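Local coordinates for protein CT398 (Chlamydia trachomatis, PDB 4ILO) that is of unknown function but pairs a long coiled-coil hairpin with a zinc ribbon and may bind DNA or RNA, at residues S10-Q15 with R192-I197; E16-M21 with S165-L170; R26-H31 with K155-G160; R200-C205 with E227-I232. One frame throughout, in Å; residues are numbered along the deposited sequence.

Contact 1 of 4, residues S10-Q15 with R192-I197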
loop_
_atom_site.group_PDB
_atom_site.type_symbol
_atom_site.label_atom_id
_atom_site.label_comp_id
_atom_site.label_asym_id
_atom_site.label_seq_id
_atom_site.Cartn_x
_atom_site.Cartn_y
_atom_site.Cartn_z
ATOM N N SER A 10 -30.110 13.692 -25.868
ATOM C CA SER A 10 -29.262 12.516 -26.025
ATOM C C SER A 10 -27.932 12.652 -25.269
ATOM O O SER A 10 -27.501 11.711 -24.612
ATOM C CB SER A 10 -29.000 12.246 -27.497
ATOM O OG SER A 10 -28.194 11.101 -27.656
ATOM N N ILE A 11 -27.251 13.792 -25.407
ATOM C CA ILE A 11 -26.010 14.030 -24.675
ATOM C C ILE A 11 -26.283 14.148 -23.185
ATOM O O ILE A 11 -25.453 13.754 -22.367
ATOM C CB ILE A 11 -25.310 15.294 -25.198
ATOM C CG1 ILE A 11 -23.810 15.227 -24.931
ATOM C CG2 ILE A 11 -25.895 16.536 -24.522
ATOM C CD1 ILE A 11 -23.088 14.139 -25.652
ATOM N N LEU A 12 -27.429 14.703 -22.800
ATOM C CA LEU A 12 -27.750 14.742 -21.384
ATOM C C LEU A 12 -27.789 13.335 -20.804
ATOM O O LEU A 12 -27.258 13.094 -19.712
ATOM C CB LEU A 12 -29.051 15.521 -21.149
ATOM C CG LEU A 12 -28.814 17.049 -21.230
ATOM C CD1 LEU A 12 -30.096 17.864 -21.260
ATOM C CD2 LEU A 12 -27.921 17.540 -20.058
ATOM N N ALA A 13 -28.353 12.381 -21.539
ATOM C CA ALA A 13 -28.464 11.027 -21.003
ATOM C C ALA A 13 -27.119 10.320 -21.001
ATOM O O ALA A 13 -26.839 9.518 -20.096
ATOM C CB ALA A 13 -29.485 10.207 -21.798
ATOM N N ILE A 14 -26.280 10.590 -22.004
ATOM C CA ILE A 14 -24.912 10.077 -21.968
ATOM C C ILE A 14 -24.156 10.679 -20.795
ATOM O O ILE A 14 -23.347 10.007 -20.138
ATOM C CB ILE A 14 -24.218 10.380 -23.301
ATOM C CG1 ILE A 14 -24.856 9.515 -24.394
ATOM C CG2 ILE A 14 -22.728 10.195 -23.185
ATOM C CD1 ILE A 14 -24.592 9.986 -25.745
ATOM N N GLN A 15 -24.405 11.959 -20.524
ATOM C CA GLN A 15 -23.710 12.640 -19.448
ATOM C C GLN A 15 -24.022 11.992 -18.099
ATOM O O GLN A 15 -23.144 11.907 -17.231
ATOM C CB GLN A 15 -24.077 14.114 -19.447
ATOM C CG GLN A 15 -23.295 14.915 -18.500
ATOM C CD GLN A 15 -23.615 16.369 -18.583
ATOM O OE1 GLN A 15 -22.745 17.188 -18.846
ATOM N NE2 GLN A 15 -24.887 16.706 -18.373
ATOM N N ARG A 192 -20.414 17.694 -14.719
ATOM C CA ARG A 192 -21.389 17.973 -15.778
ATOM C C ARG A 192 -20.920 19.162 -16.591
ATOM O O ARG A 192 -20.658 20.239 -16.041
ATOM C CB ARG A 192 -22.789 18.201 -15.220
ATOM C CG ARG A 192 -23.438 16.874 -14.840
ATOM C CD ARG A 192 -24.859 16.988 -14.218
ATOM N NE ARG A 192 -25.318 15.669 -13.761
ATOM C CZ ARG A 192 -24.964 15.093 -12.599
ATOM N NH1 ARG A 192 -24.171 15.704 -11.718
ATOM N NH2 ARG A 192 -25.433 13.894 -12.288
ATOM N N VAL A 193 -20.804 18.957 -17.900
ATOM C CA VAL A 193 -20.337 19.999 -18.802
ATOM C C VAL A 193 -21.427 20.502 -19.784
ATOM O O VAL A 193 -21.214 21.522 -20.475
ATOM C CB VAL A 193 -19.079 19.523 -19.542
ATOM C CG1 VAL A 193 -17.920 19.288 -18.501
ATOM C CG2 VAL A 193 -19.375 18.240 -20.299
ATOM N N VAL A 194 -22.555 19.810 -19.894
ATOM C CA VAL A 194 -23.744 20.316 -20.582
ATOM C C VAL A 194 -24.710 20.684 -19.474
ATOM O O VAL A 194 -25.274 19.798 -18.819
ATOM C CB VAL A 194 -24.352 19.264 -21.518
ATOM C CG1 VAL A 194 -25.532 19.887 -22.345
ATOM C CG2 VAL A 194 -23.308 18.710 -22.454
ATOM N N VAL A 195 -24.861 21.977 -19.209
ATOM C CA VAL A 195 -25.526 22.395 -17.969
ATOM C C VAL A 195 -26.583 23.454 -18.247
ATOM O O VAL A 195 -26.441 24.245 -19.191
ATOM C CB VAL A 195 -24.515 22.946 -16.943
ATOM C CG1 VAL A 195 -23.458 21.860 -16.561
ATOM C CG2 VAL A 195 -23.879 24.269 -17.439
ATOM N N PRO A 196 -27.655 23.518 -17.465
ATOM C CA PRO A 196 -28.711 24.491 -17.754
ATOM C C PRO A 196 -28.438 25.837 -17.082
ATOM O O PRO A 196 -27.623 25.956 -16.150
ATOM C CB PRO A 196 -29.968 23.810 -17.189
ATOM C CG PRO A 196 -29.436 22.997 -15.995
ATOM C CD PRO A 196 -28.022 22.572 -16.385
ATOM N N ILE A 197 -29.095 26.864 -17.635
ATOM C CA ILE A 197 -29.226 28.172 -16.987
ATOM C C ILE A 197 -30.115 28.018 -15.756
ATOM O O ILE A 197 -31.269 27.590 -15.869
ATOM C CB ILE A 197 -29.879 29.191 -17.935
ATOM C CG1 ILE A 197 -29.242 29.218 -19.326
ATOM C CG2 ILE A 197 -29.871 30.587 -17.288
ATOM C CD1 ILE A 197 -28.033 30.034 -19.386
#
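The side-chain amide of Gln15 bonds at both ends to the main chain of Val193 and Val194. OE1 accepts two backbone bonds: Val194 N donates to Gln15 OE1 at 2.8 Å, nearly straight at 176° and on a lone pair in the carbonyl plane, and Val193 N, tilted 32° from that plane, also reaches Gln15 OE1 at 2.8 Å along a more bent path. The other end of the amide is used as well, since Gln15 NE2 gives a hydrogen to Val194 O at 3.1 Å, almost exactly within its own plane. Held by three main-chain atoms, the amide has its rotation fixed. Gln15 CG lies anti to its backbone N (chi1 -173°), and the extended chain beyond it spans the gap from the helix.

The long N-terminal helix of the coiled-coil hairpin is thereby joined to the first strand of the C-terminal domain, which contains the zinc ribbon.

Apolar contacts lie beside these bonds. Val194 CG2 meets Ile11 CG2 at 4.0 Å, while Val194 CG1 lies 4.1 Å from Leu12 CD2. The aliphatic part of Arg192 passes beside the amide, its CG 3.8 Å from Gln15 CD, and its NE forms a salt bridge with Glu16. Tyr182, from helix 176-189, packs against Ile11, Gln15 and Val193.

Contact 2 of 4, residues E16-M21 with S165-L170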
loop_
_atom_site.group_PDB
_atom_site.type_symbol
_atom_site.label_atom_id
_atom_site.label_comp_id
_atom_site.label_asym_id
_atom_site.label_seq_id
_atom_site.Cartn_x
_atom_site.Cartn_y
_atom_site.Cartn_z
ATOM N N GLU A 16 -25.254 11.514 -17.904
ATOM C CA GLU A 16 -25.567 10.857 -16.629
ATOM C C GLU A 16 -24.801 9.542 -16.476
ATOM O O GLU A 16 -24.342 9.202 -15.365
ATOM C CB GLU A 16 -27.078 10.653 -16.486
ATOM C CG GLU A 16 -27.842 11.964 -16.324
ATOM C CD GLU A 16 -27.241 12.854 -15.217
ATOM O OE1 GLU A 16 -27.186 12.419 -14.038
ATOM O OE2 GLU A 16 -26.823 13.997 -15.533
ATOM N N LEU A 17 -24.609 8.812 -17.580
ATOM C CA LEU A 17 -23.793 7.605 -17.529
ATOM C C LEU A 17 -22.343 7.946 -17.214
ATOM O O LEU A 17 -21.727 7.333 -16.330
ATOM C CB LEU A 17 -23.909 6.831 -18.839
ATOM C CG LEU A 17 -25.333 6.395 -19.182
ATOM C CD1 LEU A 17 -25.402 5.756 -20.584
ATOM C CD2 LEU A 17 -25.911 5.461 -18.107
ATOM N N ASP A 18 -21.797 8.955 -17.895
ATOM C CA ASP A 18 -20.419 9.348 -17.636
ATOM C C ASP A 18 -20.198 9.782 -16.179
ATOM O O ASP A 18 -19.152 9.469 -15.586
ATOM C CB ASP A 18 -19.971 10.399 -18.639
ATOM C CG ASP A 18 -19.696 9.794 -20.008
ATOM O OD1 ASP A 18 -19.226 8.640 -20.018
ATOM O OD2 ASP A 18 -19.953 10.443 -21.060
ATOM N N ILE A 19 -21.154 10.499 -15.579
ATOM C CA ILE A 19 -20.968 10.933 -14.194
ATOM C C ILE A 19 -20.863 9.722 -13.267
ATOM O O ILE A 19 -19.960 9.633 -12.415
ATOM C CB ILE A 19 -22.106 11.876 -13.760
ATOM C CG1 ILE A 19 -22.060 13.184 -14.563
ATOM C CG2 ILE A 19 -22.027 12.133 -12.207
ATOM C CD1 ILE A 19 -20.790 13.952 -14.473
ATOM N N LYS A 20 -21.794 8.778 -13.416
ATOM C CA LYS A 20 -21.739 7.551 -12.627
ATOM C C LYS A 20 -20.407 6.843 -12.823
ATOM O O LYS A 20 -19.766 6.422 -11.850
ATOM C CB LYS A 20 -22.887 6.627 -13.016
ATOM C CG LYS A 20 -24.251 7.147 -12.632
ATOM C CD LYS A 20 -25.286 6.053 -12.780
ATOM C CE LYS A 20 -26.668 6.604 -13.065
ATOM N NZ LYS A 20 -27.602 5.496 -13.434
ATOM N N MET A 21 -19.966 6.717 -14.083
ATOM C CA MET A 21 -18.731 5.997 -14.352
ATOM C C MET A 21 -17.545 6.688 -13.704
ATOM O O MET A 21 -16.626 6.016 -13.239
ATOM C CB MET A 21 -18.510 5.818 -15.855
ATOM C CG MET A 21 -19.237 4.578 -16.407
ATOM S SD MET A 21 -18.617 3.959 -17.995
ATOM C CE MET A 21 -18.393 5.472 -18.934
ATOM N N SER A 165 -21.723 -0.301 -21.999
ATOM C CA SER A 165 -22.516 -0.775 -23.125
ATOM C C SER A 165 -23.717 0.130 -23.363
ATOM O O SER A 165 -24.113 0.357 -24.513
ATOM C CB SER A 165 -22.974 -2.211 -22.873
ATOM O OG SER A 165 -24.073 -2.251 -21.978
ATOM N N GLN A 166 -24.326 0.636 -22.287
ATOM C CA GLN A 166 -25.395 1.615 -22.433
ATOM C C GLN A 166 -24.880 2.880 -23.101
ATOM O O GLN A 166 -25.530 3.424 -24.007
ATOM C CB GLN A 166 -25.983 1.964 -21.071
ATOM C CG GLN A 166 -26.788 0.868 -20.422
ATOM C CD GLN A 166 -27.065 1.180 -18.964
ATOM O OE1 GLN A 166 -27.608 2.243 -18.630
ATOM N NE2 GLN A 166 -26.664 0.270 -18.082
ATOM N N ARG A 167 -23.714 3.372 -22.657
ATOM C CA ARG A 167 -23.147 4.571 -23.265
ATOM C C ARG A 167 -22.955 4.368 -24.758
ATOM O O ARG A 167 -23.224 5.269 -25.559
ATOM C CB ARG A 167 -21.816 4.956 -22.606
ATOM C CG ARG A 167 -21.144 6.159 -23.258
ATOM C CD ARG A 167 -19.875 6.638 -22.554
ATOM N NE ARG A 167 -18.672 6.301 -23.318
ATOM C CZ ARG A 167 -17.435 6.202 -22.805
ATOM N NH1 ARG A 167 -17.198 6.431 -21.512
ATOM N NH2 ARG A 167 -16.413 5.870 -23.595
ATOM N N THR A 168 -22.524 3.168 -25.147
ATOM C CA THR A 168 -22.237 2.897 -26.548
ATOM C C THR A 168 -23.504 2.826 -27.395
ATOM O O THR A 168 -23.475 3.230 -28.560
ATOM C CB THR A 168 -21.433 1.608 -26.641
ATOM O OG1 THR A 168 -20.250 1.752 -25.852
ATOM C CG2 THR A 168 -21.056 1.315 -28.091
ATOM N N GLN A 169 -24.617 2.316 -26.842
ATOM C CA GLN A 169 -25.876 2.271 -27.587
ATOM C C GLN A 169 -26.492 3.654 -27.769
ATOM O O GLN A 169 -27.345 3.826 -28.646
ATOM C CB GLN A 169 -26.902 1.336 -26.917
ATOM C CG GLN A 169 -26.704 -0.180 -27.176
ATOM C CD GLN A 169 -26.787 -0.572 -28.654
ATOM O OE1 GLN A 169 -27.308 0.178 -29.479
ATOM N NE2 GLN A 169 -26.262 -1.753 -28.990
ATOM N N LEU A 170 -26.093 4.635 -26.959
ATOM C CA LEU A 170 -26.615 5.988 -27.099
ATOM C C LEU A 170 -25.732 6.853 -27.986
ATOM O O LEU A 170 -26.250 7.709 -28.729
ATOM C CB LEU A 170 -26.733 6.640 -25.723
ATOM C CG LEU A 170 -27.667 5.933 -24.750
ATOM C CD1 LEU A 170 -27.801 6.793 -23.518
ATOM C CD2 LEU A 170 -29.031 5.675 -25.389
#
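Asp18 and Arg167 form a long salt bridge between the two antiparallel arms of the coiled-coil hairpin, with Arg167 NH1 3.4 Å from Asp18 OD1 and only a weak hydrogen bond between them. The two side chains cross at about a right angle, and the carboxylate and guanidinium planes are turned 59° apart, so the groups do not pair flat. The arginine comes closest through its chain, Arg167 CD lying 3.3 Å from Asp18 OD1. A second partner holds the other oxygen: Asp18 OD2 is hydrogen-bonded to Tyr182 OH of helix 176-189, a bond likely to steady the carboxylate.

The axes of these two short segments pass 10.2 Å apart at 156°. Arg167 leaves its helix with CG anti to the backbone N (chi1 177°) and then bends at chi3, which turns NE aside. Met21 CE also approaches NH1 of this group, obliquely to the guanidinium plane, but so closely that the detail is doubtful.

Inside this polar flank, Leu17 acts as a knob in the hole between Leu163, Gln166, Arg167 and Leu170, residues i, i+3, i+4 and i+7 of the partner helix, which is knobs-into-holes packing. One branch, Leu17 CD1, does most of the touching and lies 3.6 Å from Arg167 N and 3.9 Å from Gln166 CB. The other branch, Leu17 CD2, meets Gln166 OE1 at 3.7 Å. At the far end of the hole, Leu17 CD1 rests 3.9 Å from Leu170 CD1.

Contact 3 of 4, residues R26-H31 with K155-G160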
loop_
_atom_site.group_PDB
_atom_site.type_symbol
_atom_site.label_atom_id
_atom_site.label_comp_id
_atom_site.label_asym_id
_atom_site.label_seq_id
_atom_site.Cartn_x
_atom_site.Cartn_y
_atom_site.Cartn_z
ATOM N N ARG A 26 -13.653 6.380 -9.101
ATOM C CA ARG A 26 -13.072 6.973 -7.907
ATOM C C ARG A 26 -13.233 6.047 -6.706
ATOM O O ARG A 26 -12.301 5.887 -5.908
ATOM C CB ARG A 26 -13.718 8.337 -7.651
ATOM C CG ARG A 26 -13.319 9.004 -6.324
ATOM C CD ARG A 26 -14.128 10.271 -6.075
ATOM N NE ARG A 26 -15.574 10.010 -6.009
ATOM C CZ ARG A 26 -16.218 9.608 -4.913
ATOM N NH1 ARG A 26 -15.546 9.413 -3.780
ATOM N NH2 ARG A 26 -17.535 9.393 -4.950
ATOM N N VAL A 27 -14.410 5.434 -6.556
ATOM C CA VAL A 27 -14.629 4.523 -5.436
ATOM C C VAL A 27 -13.776 3.268 -5.581
ATOM O O VAL A 27 -13.247 2.751 -4.594
ATOM C CB VAL A 27 -16.120 4.197 -5.322
ATOM C CG1 VAL A 27 -16.366 3.163 -4.264
ATOM C CG2 VAL A 27 -16.890 5.488 -5.042
ATOM N N LYS A 28 -13.654 2.735 -6.797
ATOM C CA LYS A 28 -12.721 1.637 -7.039
ATOM C C LYS A 28 -11.314 2.004 -6.576
ATOM O O LYS A 28 -10.708 1.294 -5.767
ATOM C CB LYS A 28 -12.699 1.292 -8.522
ATOM C CG LYS A 28 -11.983 0.026 -8.881
ATOM C CD LYS A 28 -12.084 -0.224 -10.377
ATOM C CE LYS A 28 -11.179 -1.358 -10.822
ATOM N NZ LYS A 28 -11.465 -1.768 -12.210
ATOM N N LYS A 29 -10.774 3.117 -7.085
ATOM C CA LYS A 29 -9.443 3.521 -6.654
ATOM C C LYS A 29 -9.371 3.620 -5.136
ATOM O O LYS A 29 -8.362 3.236 -4.538
ATOM C CB LYS A 29 -9.023 4.849 -7.303
ATOM N N GLU A 30 -10.429 4.123 -4.486
ATOM C CA GLU A 30 -10.392 4.222 -3.020
ATOM C C GLU A 30 -10.358 2.842 -2.352
ATOM O O GLU A 30 -9.623 2.636 -1.374
ATOM C CB GLU A 30 -11.578 5.043 -2.504
ATOM C CG GLU A 30 -11.489 6.552 -2.786
ATOM C CD GLU A 30 -12.820 7.264 -2.553
ATOM O OE1 GLU A 30 -13.790 6.565 -2.149
ATOM O OE2 GLU A 30 -12.904 8.502 -2.777
ATOM N N HIS A 31 -11.151 1.886 -2.857
ATOM C CA HIS A 31 -11.084 0.513 -2.354
ATOM C C HIS A 31 -9.708 -0.098 -2.595
ATOM O O HIS A 31 -9.184 -0.809 -1.729
ATOM C CB HIS A 31 -12.158 -0.357 -3.023
ATOM C CG HIS A 31 -13.555 -0.031 -2.602
ATOM N ND1 HIS A 31 -13.868 0.400 -1.334
ATOM C CD2 HIS A 31 -14.730 -0.083 -3.284
ATOM C CE1 HIS A 31 -15.174 0.611 -1.252
ATOM N NE2 HIS A 31 -15.717 0.330 -2.422
ATOM N N LYS A 155 -18.243 -5.867 -7.978
ATOM C CA LYS A 155 -19.564 -5.349 -8.307
ATOM C C LYS A 155 -19.470 -3.987 -8.967
ATOM O O LYS A 155 -20.350 -3.623 -9.758
ATOM C CB LYS A 155 -20.446 -5.309 -7.057
ATOM C CG LYS A 155 -20.765 -6.699 -6.521
ATOM C CD LYS A 155 -21.502 -6.662 -5.192
ATOM C CE LYS A 155 -21.562 -8.062 -4.555
ATOM N NZ LYS A 155 -21.776 -8.007 -3.075
ATOM N N ILE A 156 -18.408 -3.232 -8.674
ATOM C CA ILE A 156 -18.167 -1.987 -9.396
ATOM C C ILE A 156 -17.793 -2.284 -10.842
ATOM O O ILE A 156 -18.319 -1.669 -11.785
ATOM C CB ILE A 156 -17.060 -1.165 -8.720
ATOM C CG1 ILE A 156 -17.581 -0.438 -7.486
ATOM C CG2 ILE A 156 -16.508 -0.157 -9.719
ATOM C CD1 ILE A 156 -16.454 0.034 -6.553
ATOM N N ASN A 157 -16.847 -3.206 -11.034
ATOM C CA ASN A 157 -16.415 -3.539 -12.382
ATOM C C ASN A 157 -17.609 -3.956 -13.229
ATOM O O ASN A 157 -17.793 -3.467 -14.352
ATOM C CB ASN A 157 -15.357 -4.640 -12.344
ATOM C CG ASN A 157 -14.031 -4.172 -11.743
ATOM O OD1 ASN A 157 -13.713 -2.973 -11.717
ATOM N ND2 ASN A 157 -13.251 -5.127 -11.256
ATOM N N GLU A 158 -18.463 -4.826 -12.682
ATOM C CA GLU A 158 -19.580 -5.353 -13.463
ATOM C C GLU A 158 -20.644 -4.288 -13.720
ATOM O O GLU A 158 -21.290 -4.299 -14.778
ATOM C CB GLU A 158 -20.148 -6.588 -12.766
ATOM C CG GLU A 158 -21.619 -6.861 -13.017
ATOM C CD GLU A 158 -21.969 -8.320 -12.768
ATOM O OE1 GLU A 158 -21.156 -9.019 -12.123
ATOM O OE2 GLU A 158 -23.044 -8.771 -13.221
ATOM N N GLU A 159 -20.834 -3.353 -12.783
ATOM C CA GLU A 159 -21.740 -2.241 -13.031
ATOM C C GLU A 159 -21.152 -1.295 -14.071
ATOM O O GLU A 159 -21.880 -0.776 -14.942
ATOM C CB GLU A 159 -22.054 -1.492 -11.733
ATOM C CG GLU A 159 -23.119 -0.397 -11.905
ATOM C CD GLU A 159 -23.467 0.355 -10.616
ATOM O OE1 GLU A 159 -23.184 -0.153 -9.498
ATOM O OE2 GLU A 159 -24.042 1.468 -10.739
ATOM N N GLY A 160 -19.831 -1.081 -14.008
ATOM C CA GLY A 160 -19.158 -0.273 -15.021
ATOM C C GLY A 160 -19.275 -0.868 -16.416
ATOM O O GLY A 160 -19.444 -0.140 -17.402
#
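Lys28 and Ile156 mark the closest backbone approach, their CA atoms 7.0 Å apart, between two helical segments that run antiparallel at 159° with axes 10.5 Å from each other. This is a more distal level of the same coiled-coil hairpin, where the arms meet at the surface through few side chains.

Ile156 supplies the apolar part. Its CD1 reaches across and is received by three residues of the facing helix: Val27, whose CG1 lies 3.9 Å from that methyl; the start of Lys28, whose backbone N is 3.9 Å from Ile156 CD1; and His31, whose CD2 comes within 3.7 Å of the same atom. The methyl stands at the edge of the imidazole, near the ring plane, and does not cover a face. His31 reaches further along the partner helix as well, touching Ile149, Asn152 and Ile153. The second branch of the isoleucine, Ile156 CG2, lies 4.2 Å from Lys28 CB.

Beside this apolar group runs the lysine chain. With CG anti to the backbone N (chi1 -169°) and the remaining torsions extended, it reaches across to the partner helix, where Lys28 NZ donates to Asn157 OD1 at a short 2.6 Å. The ammonium approaches tilted 30° from the amide carbonyl plane, and the two side chains cross at about a right angle.

The lone polar bond between these segments is thus one between a cation and a neutral amide. Asn157 probably solvates the lysine charge, and as a neutral amide it cannot balance it; the remaining adhesion comes from one isoleucine among aliphatic and ring-edge carbons.

Contact 4 of 4, residues R200-C205 with E227-I232. With ZN (zinc ion), chain C.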
loop_
_atom_site.group_PDB
_atom_site.type_symbol
_atom_site.label_atom_id
_atom_site.label_comp_id
_atom_site.label_asym_id
_atom_site.label_seq_id
_atom_site.Cartn_x
_atom_site.Cartn_y
_atom_site.Cartn_z
ATOM N N ARG A 200 -30.592 32.641 -14.006
ATOM C CA ARG A 200 -29.851 33.482 -14.942
ATOM C C ARG A 200 -28.318 33.398 -14.772
ATOM O O ARG A 200 -27.599 34.291 -15.255
ATOM C CB ARG A 200 -30.337 34.931 -14.869
ATOM C CG ARG A 200 -31.854 35.115 -15.130
ATOM C CD ARG A 200 -32.111 36.551 -15.616
ATOM N NE ARG A 200 -33.504 37.006 -15.527
ATOM C CZ ARG A 200 -34.459 36.711 -16.413
ATOM N NH1 ARG A 200 -34.179 35.920 -17.446
ATOM N NH2 ARG A 200 -35.701 37.185 -16.255
ATOM N N VAL A 201 -27.786 32.352 -14.103
ATOM C CA VAL A 201 -26.342 32.100 -14.073
ATOM C C VAL A 201 -26.033 30.734 -14.696
ATOM O O VAL A 201 -26.912 29.892 -14.898
ATOM C CB VAL A 201 -25.703 32.221 -12.660
ATOM C CG1 VAL A 201 -26.252 33.416 -11.912
ATOM C CG2 VAL A 201 -25.926 30.958 -11.829
ATOM N N CYS A 202 -24.752 30.534 -15.026
ATOM C CA CYS A 202 -24.264 29.226 -15.449
ATOM C C CYS A 202 -24.288 28.312 -14.236
ATOM O O CYS A 202 -23.736 28.661 -13.193
ATOM C CB CYS A 202 -22.839 29.363 -15.979
ATOM S SG CYS A 202 -22.009 27.819 -16.390
ATOM N N SER A 203 -24.953 27.167 -14.344
ATOM C CA SER A 203 -25.023 26.282 -13.194
ATOM C C SER A 203 -23.757 25.456 -13.034
ATOM O O SER A 203 -23.568 24.826 -11.997
ATOM C CB SER A 203 -26.273 25.406 -13.263
ATOM O OG SER A 203 -26.157 24.417 -14.249
ATOM N N GLY A 204 -22.879 25.468 -14.028
ATOM C CA GLY A 204 -21.563 24.879 -13.898
ATOM C C GLY A 204 -20.587 25.700 -13.068
ATOM O O GLY A 204 -19.888 25.143 -12.218
ATOM N N CYS A 205 -20.519 27.015 -13.294
ATOM C CA CYS A 205 -19.547 27.864 -12.604
ATOM C C CYS A 205 -20.193 28.943 -11.744
ATOM O O CYS A 205 -19.491 29.570 -10.945
ATOM C CB CYS A 205 -18.584 28.512 -13.624
ATOM S SG CYS A 205 -19.273 29.871 -14.671
ATOM N N GLU A 227 -19.411 31.947 -21.215
ATOM C CA GLU A 227 -18.313 32.861 -21.512
ATOM C C GLU A 227 -17.183 32.772 -20.487
ATOM O O GLU A 227 -16.084 33.280 -20.756
ATOM C CB GLU A 227 -18.843 34.290 -21.596
ATOM C CG GLU A 227 -19.742 34.536 -22.812
ATOM C CD GLU A 227 -19.970 36.013 -23.064
ATOM O OE1 GLU A 227 -19.191 36.590 -23.850
ATOM O OE2 GLU A 227 -20.907 36.598 -22.469
ATOM N N HIS A 228 -17.409 32.115 -19.347
ATOM C CA HIS A 228 -16.382 32.007 -18.305
ATOM C C HIS A 228 -15.813 30.614 -18.120
ATOM O O HIS A 228 -14.596 30.473 -17.971
ATOM C CB HIS A 228 -16.932 32.566 -16.990
ATOM C CG HIS A 228 -17.525 33.933 -17.179
ATOM N ND1 HIS A 228 -16.818 35.094 -16.947
ATOM C CD2 HIS A 228 -18.723 34.318 -17.680
ATOM C CE1 HIS A 228 -17.570 36.136 -17.252
ATOM N NE2 HIS A 228 -18.733 35.693 -17.692
ATOM N N CYS A 229 -16.631 29.564 -18.147
ATOM C CA CYS A 229 -16.097 28.224 -17.960
ATOM C C CYS A 229 -16.082 27.395 -19.230
ATOM O O CYS A 229 -15.493 26.318 -19.228
ATOM C CB CYS A 229 -16.858 27.471 -16.855
ATOM S SG CYS A 229 -18.566 26.894 -17.273
ATOM N N SER A 230 -16.730 27.843 -20.301
ATOM C CA SER A 230 -16.736 27.179 -21.619
ATOM C C SER A 230 -17.664 25.962 -21.686
ATOM O O SER A 230 -17.731 25.320 -22.778
ATOM C CB SER A 230 -15.339 26.728 -22.096
ATOM O OG SER A 230 -14.457 27.830 -22.290
ATOM N N ARG A 231 -18.365 25.605 -20.612
ATOM C CA ARG A 231 -19.354 24.547 -20.689
ATOM C C ARG A 231 -20.470 24.912 -21.673
ATOM O O ARG A 231 -20.729 26.087 -21.941
ATOM C CB ARG A 231 -19.985 24.326 -19.325
ATOM C CG ARG A 231 -18.999 23.753 -18.274
ATOM C CD ARG A 231 -19.740 23.444 -16.995
ATOM N NE ARG A 231 -18.964 22.583 -16.096
ATOM C CZ ARG A 231 -17.999 23.020 -15.299
ATOM N NH1 ARG A 231 -17.651 24.297 -15.299
ATOM N NH2 ARG A 231 -17.358 22.160 -14.509
ATOM N N ILE A 232 -21.152 23.881 -22.179
ATOM C CA ILE A 232 -22.320 24.061 -23.058
ATOM C C ILE A 232 -23.537 24.418 -22.208
ATOM O O ILE A 232 -23.879 23.689 -21.270
ATOM C CB ILE A 232 -22.595 22.770 -23.850
ATOM C CG1 ILE A 232 -21.451 22.493 -24.821
ATOM C CG2 ILE A 232 -23.957 22.860 -24.575
ATOM C CD1 ILE A 232 -21.302 21.041 -25.207
HETATM ZN ZN ZN C . -19.874 28.644 -16.570
#
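Cys229 SG, 3.7 Å from Cys202 SG across the contact, is gripped by three partners: the zinc ion at 2.3 Å and two nitrogens of Arg231. Arg231 NH1 donates to Cys229 SG at 3.4 Å within the guanidinium plane, and the backbone N of Arg231 adds a bond to Cys229 SG at 3.6 Å. Such donors probably temper the negative charge of the thiolate. Cys202 SG and Cys205 SG bind the same metal, and Cys226 completes the four-cysteine site. The ligands come as two Cys-x-x-Cys pairs, the zinc ribbon signature; in the first, Cys205 N donates to Cys202 SG at 3.5 Å.

In both Cys205 and Cys229, SG lies between the backbone N and the carbonyl carbon (chi1 73°), which brings each sulfur to the zinc ion. Their CB atoms touch at 3.8 Å. Gly204 CA lies 3.9 Å from Arg231 CD, while Gly204 O sits above one guanidinium face, offset toward its rim. The other arginine nitrogens are held by Asp191 and Arg192 O. Around the site, Cys202 on strand 201-202 packs against Val195 of the neighbouring strand 194-198, and the Ile232 side chain touches Leu178, Val181 and Leu185 of helix 176-189.

Overall arrangement
From the N terminus, helix 2-86 contributes the first segment of contacts 1, 2 and 3 in turn, then runs out to the hairpin tip, and helix 90-171 returns. On the way back, contact 3 closes first, contact 2 next and, after helix 176-189, contact 1, so 3 is nested within 2 and both within 1. Contacts 2 and 3 zip the two arms together, whereas contact 1 fastens the base of the hairpin to strand 194-198. Contact 4 follows in series, closing a loop of about twenty residues at the zinc site. It touches contact 1 through the shared sheet, where Val195 N bonds to Ile232 O, and lies well apart from contact 3, about 15 Å between nearest atoms.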